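Local coordinates for possible metal-dependent hydrolase (Veillonella parvula, PDB 3RPC), which probably acts as a metal-dependent hydrolase of the metallo-beta-lactamase superfamily, carrying two zinc ions in its metal site, at residues T22-D27 / L118-I123; F29-D34 / D79-N84; E40-Y45 / A194-F199; T124-G129 / I154-D159; T235-V240 / V253-D258. One frame throughout, in Å; residues are numbered along the deposited sequence.

Contact 1 (T22-D27 / L118-I123)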
# COMPACT_ATOMS: atom_id res chain seq x y z
N THR A 22 -18.91 21.96 -1.34
CA THR A 22 -17.50 21.91 -0.98
C THR A 22 -16.62 21.83 -2.21
O THR A 22 -16.81 20.96 -3.06
CB THR A 22 -17.21 20.70 -0.07
OG1 THR A 22 -17.87 20.88 1.18
CG2 THR A 22 -15.71 20.55 0.16
N THR A 23 -15.65 22.74 -2.31
CA THR A 23 -14.70 22.69 -3.40
C THR A 23 -13.30 22.37 -2.88
O THR A 23 -12.75 23.11 -2.07
CB THR A 23 -14.68 24.00 -4.20
OG1 THR A 23 -15.95 24.19 -4.84
CG2 THR A 23 -13.59 23.97 -5.26
N PHE A 24 -12.73 21.27 -3.37
CA PHE A 24 -11.38 20.86 -3.03
C PHE A 24 -10.41 21.31 -4.09
O PHE A 24 -10.56 20.96 -5.27
CB PHE A 24 -11.30 19.32 -2.95
CG PHE A 24 -12.18 18.70 -1.91
CD1 PHE A 24 -11.76 18.61 -0.58
CD2 PHE A 24 -13.43 18.19 -2.25
CE1 PHE A 24 -12.57 18.03 0.38
CE2 PHE A 24 -14.25 17.60 -1.28
CZ PHE A 24 -13.81 17.52 0.03
N LEU A 25 -9.39 22.07 -3.68
CA LEU A 25 -8.25 22.34 -4.55
C LEU A 25 -7.28 21.17 -4.40
O LEU A 25 -6.77 20.90 -3.31
CB LEU A 25 -7.58 23.67 -4.15
CG LEU A 25 -6.30 24.02 -4.89
CD1 LEU A 25 -6.57 24.21 -6.37
CD2 LEU A 25 -5.66 25.30 -4.31
N ILE A 26 -7.07 20.47 -5.51
CA ILE A 26 -6.25 19.26 -5.53
C ILE A 26 -4.84 19.54 -6.04
O ILE A 26 -4.66 20.18 -7.09
CB ILE A 26 -6.92 18.19 -6.40
CG1 ILE A 26 -8.21 17.71 -5.72
CG2 ILE A 26 -5.98 17.02 -6.65
CD1 ILE A 26 -9.12 16.91 -6.64
N ASP A 27 -3.85 19.08 -5.27
CA ASP A 27 -2.44 19.07 -5.68
C ASP A 27 -1.99 20.35 -6.38
O ASP A 27 -1.55 20.31 -7.53
CB ASP A 27 -2.17 17.83 -6.55
CG ASP A 27 -2.18 16.54 -5.74
OD1 ASP A 27 -2.51 16.57 -4.55
OD2 ASP A 27 -1.88 15.47 -6.32
N LEU A 118 -11.59 10.26 6.42
CA LEU A 118 -12.05 11.38 7.23
C LEU A 118 -13.34 11.90 6.63
O LEU A 118 -13.61 11.68 5.45
CB LEU A 118 -11.01 12.52 7.24
CG LEU A 118 -9.68 12.23 7.93
CD1 LEU A 118 -8.73 13.39 7.77
CD2 LEU A 118 -9.89 11.90 9.42
N GLU A 119 -14.15 12.56 7.45
CA GLU A 119 -15.35 13.20 6.95
C GLU A 119 -15.16 14.71 6.92
O GLU A 119 -14.51 15.29 7.80
CB GLU A 119 -16.56 12.82 7.80
CG GLU A 119 -17.89 13.09 7.11
CD GLU A 119 -18.98 12.11 7.54
OE1 GLU A 119 -18.67 11.19 8.32
OE2 GLU A 119 -20.13 12.27 7.09
N PHE A 120 -15.72 15.35 5.91
CA PHE A 120 -15.63 16.79 5.78
C PHE A 120 -16.89 17.29 5.10
O PHE A 120 -17.12 16.99 3.93
CB PHE A 120 -14.39 17.17 4.95
CG PHE A 120 -14.16 18.65 4.86
CD1 PHE A 120 -13.76 19.37 5.98
CD2 PHE A 120 -14.33 19.34 3.66
CE1 PHE A 120 -13.54 20.74 5.90
CE2 PHE A 120 -14.11 20.71 3.58
CZ PHE A 120 -13.72 21.41 4.70
N ASN A 121 -17.71 18.03 5.84
CA ASN A 121 -18.91 18.61 5.27
C ASN A 121 -19.79 17.60 4.53
O ASN A 121 -20.34 17.90 3.47
CB ASN A 121 -18.56 19.78 4.34
CG ASN A 121 -17.88 20.92 5.08
OD1 ASN A 121 -18.04 21.08 6.29
ND2 ASN A 121 -17.13 21.73 4.34
N GLY A 122 -19.91 16.41 5.10
CA GLY A 122 -20.76 15.37 4.56
C GLY A 122 -20.08 14.52 3.50
O GLY A 122 -20.67 13.58 2.98
N ILE A 123 -18.83 14.85 3.19
CA ILE A 123 -18.08 14.11 2.18
C ILE A 123 -17.06 13.23 2.86
O ILE A 123 -16.31 13.69 3.73
CB ILE A 123 -17.34 15.07 1.23
CG1 ILE A 123 -18.35 15.99 0.55
CG2 ILE A 123 -16.51 14.28 0.21
CD1 ILE A 123 -17.76 17.29 0.11
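Phe24 and Phe120 slide past each other in opposite directions, CE1 of Phe24 coming to 3.9 Å from CD2 of Phe120. CG of Phe120 is anti to the backbone N (chi1 -175°). The edge of its ring meets the Thr22 methyl, which lies near the ring plane, CE2 of Phe120 being 3.8 Å from Thr22 CG2. That same methyl sits above one face of the Phe24 ring, near the rim, so one methyl touches both rings.

Ile123 reaches in tip to tip from the other end of the turn. Its terminal CD1 packs against Phe24 CE2 at 3.8 Å and against Thr22 CB at 3.5 Å, the latter tighter than an ordinary van der Waals contact. At the exposed margin, Asn121 ND2 gives Thr22 OG1 a weak, long hydrogen bond of 3.4 Å.

Residues 120-123 form a type I' turn, closed by paired backbone bonds between Phe120 and Ile123. Phe24 also meets Phe155, and Phe120 meets Phe93 edge-to-face. Strand 22-26 belongs to one mixed sheet and the hairpin 117-128 to the other; the contact is thus a largely apolar interface between the two sheets, as in the alpha-beta/beta-alpha sandwich of metallo-beta-lactamases.

Contact 2 (F29-D34 / D79-N84)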
# COMPACT_ATOMS: atom_id res chain seq x y z
N PHE A 29 0.09 23.07 -7.81
CA PHE A 29 1.42 23.41 -8.29
C PHE A 29 1.17 24.65 -9.13
O PHE A 29 0.68 24.55 -10.25
CB PHE A 29 1.94 22.23 -9.13
CG PHE A 29 3.13 22.54 -10.01
CD1 PHE A 29 4.18 23.32 -9.57
CD2 PHE A 29 3.21 21.97 -11.28
CE1 PHE A 29 5.28 23.57 -10.40
CE2 PHE A 29 4.30 22.20 -12.10
CZ PHE A 29 5.34 23.00 -11.66
N LEU A 30 1.44 25.82 -8.56
CA LEU A 30 0.89 27.06 -9.10
C LEU A 30 1.91 28.02 -9.73
O LEU A 30 1.55 29.14 -10.11
CB LEU A 30 0.06 27.78 -8.02
CG LEU A 30 -1.04 26.93 -7.37
CD1 LEU A 30 -1.86 27.75 -6.35
CD2 LEU A 30 -1.95 26.33 -8.43
N ALA A 31 3.16 27.59 -9.85
CA ALA A 31 4.23 28.47 -10.34
C ALA A 31 3.96 29.03 -11.73
O ALA A 31 3.37 28.36 -12.58
CB ALA A 31 5.57 27.73 -10.32
N PRO A 32 4.42 30.26 -11.99
CA PRO A 32 4.34 30.76 -13.37
C PRO A 32 5.16 29.91 -14.34
O PRO A 32 6.06 29.19 -13.92
CB PRO A 32 4.95 32.17 -13.27
CG PRO A 32 4.78 32.55 -11.81
CD PRO A 32 4.93 31.27 -11.04
N LYS A 33 4.82 30.01 -15.62
CA LYS A 33 5.55 29.34 -16.70
C LYS A 33 7.08 29.43 -16.54
O LYS A 33 7.63 30.51 -16.28
CB LYS A 33 5.12 29.93 -18.04
CG LYS A 33 5.83 29.36 -19.26
CD LYS A 33 5.22 29.90 -20.56
CE LYS A 33 5.96 29.41 -21.79
NZ LYS A 33 5.31 29.93 -23.03
N ASP A 34 7.74 28.29 -16.70
CA ASP A 34 9.21 28.23 -16.76
C ASP A 34 9.94 28.62 -15.48
O ASP A 34 11.13 28.91 -15.50
CB ASP A 34 9.74 29.01 -17.97
CG ASP A 34 9.44 28.32 -19.30
OD1 ASP A 34 9.01 27.15 -19.27
OD2 ASP A 34 9.65 28.94 -20.36
N ASP A 79 3.80 23.43 -4.37
CA ASP A 79 4.97 24.27 -4.62
C ASP A 79 4.96 25.56 -3.80
O ASP A 79 3.98 25.87 -3.12
CB ASP A 79 5.16 24.56 -6.12
CG ASP A 79 4.14 25.54 -6.68
OD1 ASP A 79 3.02 25.66 -6.13
OD2 ASP A 79 4.48 26.17 -7.71
N ASP A 80 6.07 26.29 -3.86
CA ASP A 80 6.20 27.55 -3.13
C ASP A 80 5.08 28.53 -3.45
O ASP A 80 4.56 29.20 -2.56
CB ASP A 80 7.56 28.19 -3.39
CG ASP A 80 8.67 27.56 -2.58
OD1 ASP A 80 8.36 26.83 -1.61
OD2 ASP A 80 9.86 27.79 -2.90
N THR A 81 4.70 28.60 -4.72
CA THR A 81 3.63 29.51 -5.11
C THR A 81 2.34 29.15 -4.38
O THR A 81 1.65 30.02 -3.85
CB THR A 81 3.40 29.51 -6.61
OG1 THR A 81 4.61 29.88 -7.28
CG2 THR A 81 2.29 30.50 -6.97
N ALA A 82 2.03 27.86 -4.32
CA ALA A 82 0.86 27.41 -3.58
C ALA A 82 0.99 27.75 -2.10
O ALA A 82 0.06 28.27 -1.49
CB ALA A 82 0.67 25.91 -3.76
N ILE A 83 2.15 27.45 -1.52
CA ILE A 83 2.37 27.72 -0.10
C ILE A 83 2.10 29.19 0.24
O ILE A 83 1.51 29.51 1.27
CB ILE A 83 3.80 27.34 0.32
CG1 ILE A 83 3.95 25.81 0.33
CG2 ILE A 83 4.14 27.91 1.70
CD1 ILE A 83 5.37 25.35 0.10
N ASN A 84 2.52 30.08 -0.66
CA ASN A 84 2.44 31.51 -0.39
C ASN A 84 1.13 32.16 -0.80
O ASN A 84 0.88 33.33 -0.48
CB ASN A 84 3.61 32.23 -1.08
CG ASN A 84 4.96 31.87 -0.48
OD1 ASN A 84 5.07 31.63 0.72
ND2 ASN A 84 5.99 31.85 -1.32
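Asp79, at the N-cap of helix 80-85, meets the 29-34 loop with both carboxylate oxygens. Its CG stands between the backbone N and the carbonyl carbon (chi1 73°), and from there OD1 serves both its own helix and the loop. OD1 takes a nearly straight hydrogen bond from Leu30 N, 2.9 Å long with an N-H...O angle of 171°. The same oxygen accepts the capping bond from Ala82 N at 3.0 Å, and these two donors approach from opposite faces of the carboxylate plane. OD2 receives a weak, bent bond from Ala31 N (2.9 Å, 121°). Beside it, the Phe29 ring crosses at about a right angle, with CG of Asp79 at the ring edge and OD2 3.4 Å from Phe29 CD1.

Two residues on, Thr81 turns both branches to the loop. Its methyl CG2 packs on Leu30 CB at 3.7 Å, while OG1 lies 3.4 Å from Ala31 CA and borders Pro32 CD more distantly. Ala82 then offers its CA and CB to the Leu30 methyl CD1, with CB 4.1 Å away; Met58 and Leu61 of helix 58-62 also touch Leu30.

Two bonds on OD1 hold the buried carboxylate between loop and helix and would probably favour its charged form. This is a helix N-cap shared with a loop backbone, shortly after the zinc ligands Asp76 and His77 in the metallo-beta-lactamase fold.

Contact 3 (E40-Y45 / A194-F199)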
# COMPACT_ATOMS: atom_id res chain seq x y z
N GLU A 40 15.95 16.91 -12.69
CA GLU A 40 17.24 16.30 -13.00
C GLU A 40 17.10 14.80 -13.25
O GLU A 40 16.38 14.11 -12.52
CB GLU A 40 18.24 16.57 -11.88
CG GLU A 40 19.66 16.11 -12.18
CD GLU A 40 20.63 16.44 -11.06
OE1 GLU A 40 20.22 17.15 -10.12
OE2 GLU A 40 21.79 15.99 -11.12
N GLY A 41 17.78 14.32 -14.28
CA GLY A 41 17.87 12.89 -14.55
C GLY A 41 16.62 12.30 -15.16
O GLY A 41 16.44 11.08 -15.18
N THR A 42 15.74 13.16 -15.67
CA THR A 42 14.47 12.69 -16.22
C THR A 42 14.36 12.95 -17.72
O THR A 42 15.13 13.72 -18.29
CB THR A 42 13.25 13.33 -15.51
OG1 THR A 42 13.24 14.75 -15.74
CG2 THR A 42 13.28 13.04 -14.01
N PHE A 43 13.40 12.28 -18.34
CA PHE A 43 13.08 12.48 -19.74
C PHE A 43 12.94 13.98 -20.05
O PHE A 43 12.23 14.71 -19.35
CB PHE A 43 11.78 11.72 -20.04
CG PHE A 43 11.32 11.79 -21.47
CD1 PHE A 43 11.83 10.94 -22.43
CD2 PHE A 43 10.34 12.69 -21.84
CE1 PHE A 43 11.38 10.99 -23.74
CE2 PHE A 43 9.88 12.76 -23.15
CZ PHE A 43 10.41 11.90 -24.11
N ASN A 44 13.62 14.44 -21.09
CA ASN A 44 13.48 15.81 -21.57
C ASN A 44 13.85 16.84 -20.48
O ASN A 44 13.19 17.86 -20.34
CB ASN A 44 12.04 16.04 -22.05
CG ASN A 44 11.83 17.37 -22.74
OD1 ASN A 44 12.71 17.88 -23.43
ND2 ASN A 44 10.65 17.95 -22.54
N TYR A 45 14.91 16.56 -19.72
CA TYR A 45 15.28 17.41 -18.58
C TYR A 45 15.66 18.82 -18.99
O TYR A 45 15.65 19.73 -18.15
CB TYR A 45 16.40 16.78 -17.75
CG TYR A 45 17.74 16.67 -18.46
CD1 TYR A 45 18.64 17.73 -18.46
CD2 TYR A 45 18.11 15.50 -19.10
CE1 TYR A 45 19.86 17.63 -19.09
CE2 TYR A 45 19.33 15.39 -19.74
CZ TYR A 45 20.20 16.45 -19.73
OH TYR A 45 21.41 16.32 -20.37
N ALA A 194 5.28 9.92 -17.00
CA ALA A 194 6.55 10.53 -16.62
C ALA A 194 7.65 9.48 -16.62
O ALA A 194 7.48 8.39 -16.05
CB ALA A 194 6.41 11.18 -15.25
N GLN A 195 8.79 9.80 -17.22
CA GLN A 195 9.88 8.83 -17.35
C GLN A 195 11.21 9.36 -16.86
O GLN A 195 11.47 10.57 -16.88
CB GLN A 195 10.00 8.36 -18.79
CG GLN A 195 8.82 7.55 -19.24
CD GLN A 195 9.07 6.84 -20.55
OE1 GLN A 195 9.03 7.45 -21.60
NE2 GLN A 195 9.32 5.53 -20.49
N ILE A 196 12.06 8.42 -16.46
CA ILE A 196 13.37 8.70 -15.91
C ILE A 196 14.41 8.19 -16.90
O ILE A 196 14.20 7.14 -17.51
CB ILE A 196 13.58 7.93 -14.59
CG1 ILE A 196 12.40 8.14 -13.63
CG2 ILE A 196 14.91 8.34 -13.94
CD1 ILE A 196 12.15 9.58 -13.24
N LEU A 197 15.51 8.92 -17.07
CA LEU A 197 16.56 8.47 -17.97
C LEU A 197 17.10 7.12 -17.51
O LEU A 197 17.33 6.90 -16.32
CB LEU A 197 17.67 9.51 -18.08
CG LEU A 197 17.30 10.90 -18.61
CD1 LEU A 197 18.49 11.84 -18.53
CD2 LEU A 197 16.76 10.82 -20.03
N GLY A 198 17.27 6.20 -18.46
CA GLY A 198 17.82 4.90 -18.15
C GLY A 198 16.82 3.84 -17.71
O GLY A 198 17.21 2.71 -17.43
N PHE A 199 15.54 4.20 -17.66
CA PHE A 199 14.48 3.27 -17.26
C PHE A 199 13.36 3.23 -18.30
O PHE A 199 12.94 4.27 -18.80
CB PHE A 199 13.90 3.63 -15.89
CG PHE A 199 14.88 3.49 -14.75
CD1 PHE A 199 15.81 4.48 -14.48
CD2 PHE A 199 14.87 2.35 -13.96
CE1 PHE A 199 16.71 4.34 -13.44
CE2 PHE A 199 15.76 2.20 -12.91
CZ PHE A 199 16.69 3.19 -12.65
O HOH W 1 18.31 9.08 -14.38
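Thr42 and Ile196 form a single backbone beta bridge between two long loops of the metallo-beta-lactamase fold, and each begins a type II turn. The close part lies at this bridge. Phe43 N donates to Gln195 O at 3.0 Å, arriving from above the carbonyl plane by 40°, and Leu197 N donates to Gly41 O, also at 3.0 Å. The Thr42 methyl CG2 crosses to Ile196 CD1 at 3.7 Å. Its hydroxyl turns to other partners, Phe39 O and Asn231 ND2, while Gln195, which meets Phe43 CB to CB, sends its NE2 to Asp201 O.

Towards the surface the contact is carried by Leu197. Its CG lies 3.5 Å from Gly41 O and close to Thr42 O, and its CD1 reaches the Tyr45 ring, the two side chains crossing at about a right angle. The nearest approach there is Leu197 CD1 to Tyr45 CD2 at 3.7 Å. Both residues are exposed, so this packing is peripheral, in contrast to the hydrogen-bonded backbones and the buried Thr42. Beside the bridge, a water molecule donates to Gly41 O at 2.9 Å and to Leu197 O at 3.1 Å, linking the two carbonyls next to the direct Leu197 N to Gly41 O bond.

Contact 4 (T124-G129 / I154-D159)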
# COMPACT_ATOMS: atom_id res chain seq x y z
N THR A 124 -17.02 11.96 2.47
CA THR A 124 -16.04 11.03 3.03
C THR A 124 -14.84 10.94 2.10
O THR A 124 -14.99 10.71 0.90
CB THR A 124 -16.65 9.63 3.24
OG1 THR A 124 -17.77 9.73 4.14
CG2 THR A 124 -15.62 8.69 3.84
N LEU A 125 -13.65 11.15 2.65
CA LEU A 125 -12.41 11.04 1.90
C LEU A 125 -11.68 9.80 2.38
O LEU A 125 -11.37 9.68 3.56
CB LEU A 125 -11.51 12.27 2.13
CG LEU A 125 -11.96 13.63 1.59
CD1 LEU A 125 -12.98 14.27 2.52
CD2 LEU A 125 -10.78 14.58 1.42
N ARG A 126 -11.40 8.88 1.46
CA ARG A 126 -10.75 7.64 1.83
C ARG A 126 -9.40 7.55 1.14
O ARG A 126 -9.30 7.73 -0.08
CB ARG A 126 -11.58 6.43 1.40
CG ARG A 126 -13.03 6.45 1.81
CD ARG A 126 -13.67 5.10 1.46
NE ARG A 126 -15.08 5.04 1.82
CZ ARG A 126 -15.54 4.77 3.04
NH1 ARG A 126 -14.69 4.53 4.03
NH2 ARG A 126 -16.84 4.75 3.27
N LYS A 127 -8.36 7.27 1.90
CA LYS A 127 -7.04 7.14 1.32
C LYS A 127 -6.89 5.84 0.55
O LYS A 127 -7.27 4.77 1.04
CB LYS A 127 -5.95 7.24 2.39
CG LYS A 127 -4.54 7.05 1.82
CD LYS A 127 -3.46 7.49 2.79
CE LYS A 127 -3.33 6.55 3.96
NZ LYS A 127 -2.37 7.08 4.97
N THR A 128 -6.34 5.93 -0.64
CA THR A 128 -6.03 4.73 -1.42
C THR A 128 -4.52 4.59 -1.56
O THR A 128 -3.77 5.58 -1.47
CB THR A 128 -6.69 4.76 -2.81
OG1 THR A 128 -6.17 5.85 -3.58
CG2 THR A 128 -8.21 4.92 -2.69
N GLY A 129 -4.07 3.36 -1.79
CA GLY A 129 -2.65 3.11 -1.93
C GLY A 129 -2.10 3.38 -3.32
O GLY A 129 -2.85 3.61 -4.27
N ILE A 154 -10.48 8.48 -2.54
CA ILE A 154 -11.86 8.22 -2.92
C ILE A 154 -12.75 9.26 -2.22
O ILE A 154 -12.65 9.44 -1.01
CB ILE A 154 -12.28 6.79 -2.51
CG1 ILE A 154 -11.71 5.76 -3.50
CG2 ILE A 154 -13.79 6.67 -2.41
CD1 ILE A 154 -12.46 5.71 -4.83
N PHE A 155 -13.56 9.97 -2.99
CA PHE A 155 -14.53 10.92 -2.42
C PHE A 155 -15.94 10.34 -2.56
O PHE A 155 -16.37 10.00 -3.66
CB PHE A 155 -14.51 12.28 -3.15
CG PHE A 155 -13.17 12.98 -3.14
CD1 PHE A 155 -12.94 14.05 -2.29
CD2 PHE A 155 -12.17 12.60 -4.01
CE1 PHE A 155 -11.73 14.72 -2.31
CE2 PHE A 155 -10.94 13.26 -4.03
CZ PHE A 155 -10.72 14.32 -3.17
N GLU A 156 -16.65 10.21 -1.44
CA GLU A 156 -18.02 9.72 -1.44
C GLU A 156 -18.94 10.73 -0.78
O GLU A 156 -18.54 11.39 0.18
CB GLU A 156 -18.12 8.40 -0.68
CG GLU A 156 -17.35 7.27 -1.32
CD GLU A 156 -17.36 6.01 -0.46
OE1 GLU A 156 -17.53 6.13 0.77
OE2 GLU A 156 -17.20 4.91 -1.02
N ALA A 157 -20.16 10.85 -1.28
CA ALA A 157 -21.17 11.70 -0.65
C ALA A 157 -22.55 11.28 -1.12
O ALA A 157 -22.70 10.71 -2.20
CB ALA A 157 -20.91 13.17 -0.97
N ALA A 158 -23.57 11.55 -0.30
CA ALA A 158 -24.92 11.10 -0.61
C ALA A 158 -25.42 11.62 -1.95
O ALA A 158 -25.40 12.83 -2.20
CB ALA A 158 -25.88 11.53 0.51
N ASP A 159 -25.86 10.70 -2.81
CA ASP A 159 -26.47 11.05 -4.09
C ASP A 159 -25.50 11.72 -5.05
O ASP A 159 -25.91 12.36 -6.01
CB ASP A 159 -27.68 11.96 -3.86
CG ASP A 159 -28.68 11.36 -2.90
OD1 ASP A 159 -29.02 10.17 -3.05
OD2 ASP A 159 -29.10 12.08 -1.97
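Strands 123-128 and 152-156 are antiparallel neighbours in a mixed sheet of the metallo-beta-lactamase fold, their short axes 4.8 Å apart at 160°. Thr124 with Glu156 and Arg126 with Ile154 are hydrogen-bonded pairs: Thr124 N donates to Glu156 O and Arg126 N to Ile154 O, with the reciprocal bonds Glu156 N to Thr124 O and Ile154 N to Arg126 O. Leu125 and Phe155 form the non-hydrogen-bonded pair between them.

On the face of Thr124, Arg126 and Glu156, the arginine runs extended from CG to NE and turns its guanidinium edge to the glutamate. NE and NH2 of Arg126 both grip the single oxygen OE1 of Glu156, each at 2.9 Å, in a side-on salt bridge. The guanidinium and carboxylate planes stand 83° apart: NH2 meets OE1 on its syn side, whereas NE lies well above the carboxylate plane. The methyl CG2 of Thr124 covers one guanidinium face, 4.0 Å over its centre. Farther along, Thr128 CG2 packs at 3.7 Å on Ile154 CG1, and Phe182 of helix 173-182 touches Arg126, Ile154 and Glu156.

On the other face the Leu125-Phe155 pair is apolar, Leu125 CD2 lying 3.9 Å from Phe155 CE1, and Phe155 turns to the other sheet. The face of Arg126 and Glu156 carries the ion pair under helix 173-182, where two donors on OE1 probably favour a charged Glu156.

Contact 5 (T235-V240 / V253-D258)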
# COMPACT_ATOMS: atom_id res chain seq x y z
N THR A 235 3.98 11.23 -22.39
CA THR A 235 2.70 11.04 -23.05
C THR A 235 1.89 12.33 -22.93
O THR A 235 1.62 12.80 -21.82
CB THR A 235 1.92 9.88 -22.44
OG1 THR A 235 2.63 8.65 -22.70
CG2 THR A 235 0.51 9.80 -23.02
N SER A 236 1.52 12.90 -24.07
CA SER A 236 0.86 14.20 -24.15
C SER A 236 -0.65 14.05 -24.33
O SER A 236 -1.15 12.95 -24.56
CB SER A 236 1.41 14.96 -25.35
OG SER A 236 1.07 14.28 -26.55
N ARG A 237 -1.40 15.15 -24.23
CA ARG A 237 -2.82 15.09 -24.56
C ARG A 237 -3.03 14.57 -25.98
O ARG A 237 -3.93 13.77 -26.24
CB ARG A 237 -3.47 16.46 -24.43
CG ARG A 237 -3.71 16.94 -23.01
CD ARG A 237 -4.53 18.22 -23.12
NE ARG A 237 -4.98 18.73 -21.84
CZ ARG A 237 -4.30 19.58 -21.08
NH1 ARG A 237 -4.83 19.97 -19.94
NH2 ARG A 237 -3.10 20.02 -21.46
N LYS A 238 -2.20 15.05 -26.92
CA LYS A 238 -2.31 14.62 -28.31
C LYS A 238 -2.16 13.10 -28.39
O LYS A 238 -2.92 12.43 -29.10
CB LYS A 238 -1.23 15.30 -29.17
CG LYS A 238 -1.50 16.75 -29.50
CD LYS A 238 -0.29 17.35 -30.22
CE LYS A 238 -0.48 18.84 -30.50
NZ LYS A 238 0.78 19.45 -31.02
N ASP A 239 -1.20 12.56 -27.64
CA ASP A 239 -0.96 11.12 -27.62
C ASP A 239 -2.18 10.37 -27.09
O ASP A 239 -2.61 9.36 -27.66
CB ASP A 239 0.25 10.77 -26.75
CG ASP A 239 1.55 11.38 -27.26
OD1 ASP A 239 1.60 11.81 -28.43
OD2 ASP A 239 2.53 11.42 -26.48
N VAL A 240 -2.76 10.87 -26.01
CA VAL A 240 -3.91 10.19 -25.42
C VAL A 240 -5.10 10.28 -26.36
O VAL A 240 -5.84 9.31 -26.53
CB VAL A 240 -4.25 10.75 -24.03
CG1 VAL A 240 -5.62 10.24 -23.58
CG2 VAL A 240 -3.17 10.37 -23.04
N VAL A 253 -13.55 8.40 -22.00
CA VAL A 253 -12.36 9.10 -21.52
C VAL A 253 -12.34 10.57 -21.94
O VAL A 253 -12.31 10.88 -23.14
CB VAL A 253 -11.07 8.46 -22.06
CG1 VAL A 253 -9.84 9.18 -21.49
CG2 VAL A 253 -11.03 6.97 -21.72
N ALA A 254 -12.35 11.46 -20.95
CA ALA A 254 -12.23 12.89 -21.20
C ALA A 254 -10.77 13.31 -21.05
O ALA A 254 -10.05 12.79 -20.18
CB ALA A 254 -13.10 13.67 -20.23
N VAL A 255 -10.35 14.24 -21.89
CA VAL A 255 -9.01 14.83 -21.79
C VAL A 255 -9.20 16.34 -21.70
O VAL A 255 -9.13 17.05 -22.71
CB VAL A 255 -8.15 14.48 -23.02
CG1 VAL A 255 -6.73 14.98 -22.83
CG2 VAL A 255 -8.16 12.97 -23.26
N PRO A 256 -9.47 16.85 -20.49
CA PRO A 256 -9.82 18.27 -20.41
C PRO A 256 -8.64 19.19 -20.67
O PRO A 256 -7.51 18.88 -20.32
CB PRO A 256 -10.29 18.43 -18.96
CG PRO A 256 -9.54 17.33 -18.22
CD PRO A 256 -9.56 16.17 -19.19
N GLU A 257 -8.93 20.34 -21.28
CA GLU A 257 -7.93 21.39 -21.39
C GLU A 257 -7.73 22.05 -20.03
O GLU A 257 -8.58 21.95 -19.14
CB GLU A 257 -8.40 22.45 -22.39
CG GLU A 257 -8.62 21.93 -23.79
CD GLU A 257 -7.35 21.45 -24.46
OE1 GLU A 257 -6.25 21.89 -24.09
OE2 GLU A 257 -7.45 20.61 -25.38
N ASP A 258 -6.61 22.73 -19.88
CA ASP A 258 -6.39 23.54 -18.69
C ASP A 258 -7.51 24.57 -18.61
O ASP A 258 -7.72 25.31 -19.57
CB ASP A 258 -5.04 24.24 -18.77
CG ASP A 258 -3.86 23.29 -18.60
OD1 ASP A 258 -4.06 22.08 -18.38
OD2 ASP A 258 -2.71 23.78 -18.66
O HOH W 2 -1.14 21.95 -19.95
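Arg237 spends two guanidinium nitrogens on a single backbone oxygen: NE and NH1 both donate to Pro256 O, at 3.0 and 2.9 Å. NH1 comes in the carbonyl plane on a lone pair, while NE lies above that plane by 37°. NH1 also forms a salt bridge with Asp258 OD1 at 2.7 Å. Both acceptor oxygens lie at the guanidinium edge, near its plane, although the Asp258 carboxylate is turned 71° from it. A water links NH2 to Asp258 OD2, and NH2 has a further salt bridge with Asp228. Together these bonds fix the rotation of the group.

Over one guanidinium face stands Glu257 OE1, 4.1 Å from NE of Arg237, near enough that the opposite charges probably attract although no N-H points at it; the salt bridge of Glu257 is with Arg241.

The arginine stem, extended from CG to NE, slides past Val255 in the opposite direction, bringing Val255 CG1 to 3.6 Å from Arg237 CG. The other branch, Val255 CG2, packs on Val240 CG1 at 3.7 Å, one helical turn on.

At the helix start Ser236 and Asp239 make a capping box, with Asp239 N bonded to Ser236 OG and Ser236 N to Asp239 OD2. The contact ties the first turn of helix 237-246 to the chain leaving strand 253-254, within a beta-alpha-beta unit that starts with strand 221-225.

Overall arrangement
Contacts 1 and 4 are neighbours, their centres about 9 Å apart: strands 117-120 and 123-128 adjoin in one mixed sheet, and the two contacts touch where the sheets face each other. Contact 5 reaches the far end of that same sheet through strand 253-254, its centre about 25 Å from either. The first segment of contact 2 follows that of contact 1 almost immediately, and contact 3 lies about 34 Å from contact 1, across the chain's centre. Contacts 1 and 3 interleave in sequence, whereas contact 5 comes last. The sheet contacts thus build the body of the sandwich, while contacts 2 and 3 join loops with side chains about 8 and 10 Å from a zinc ion, against about 14 Å for contacts 4 and 5.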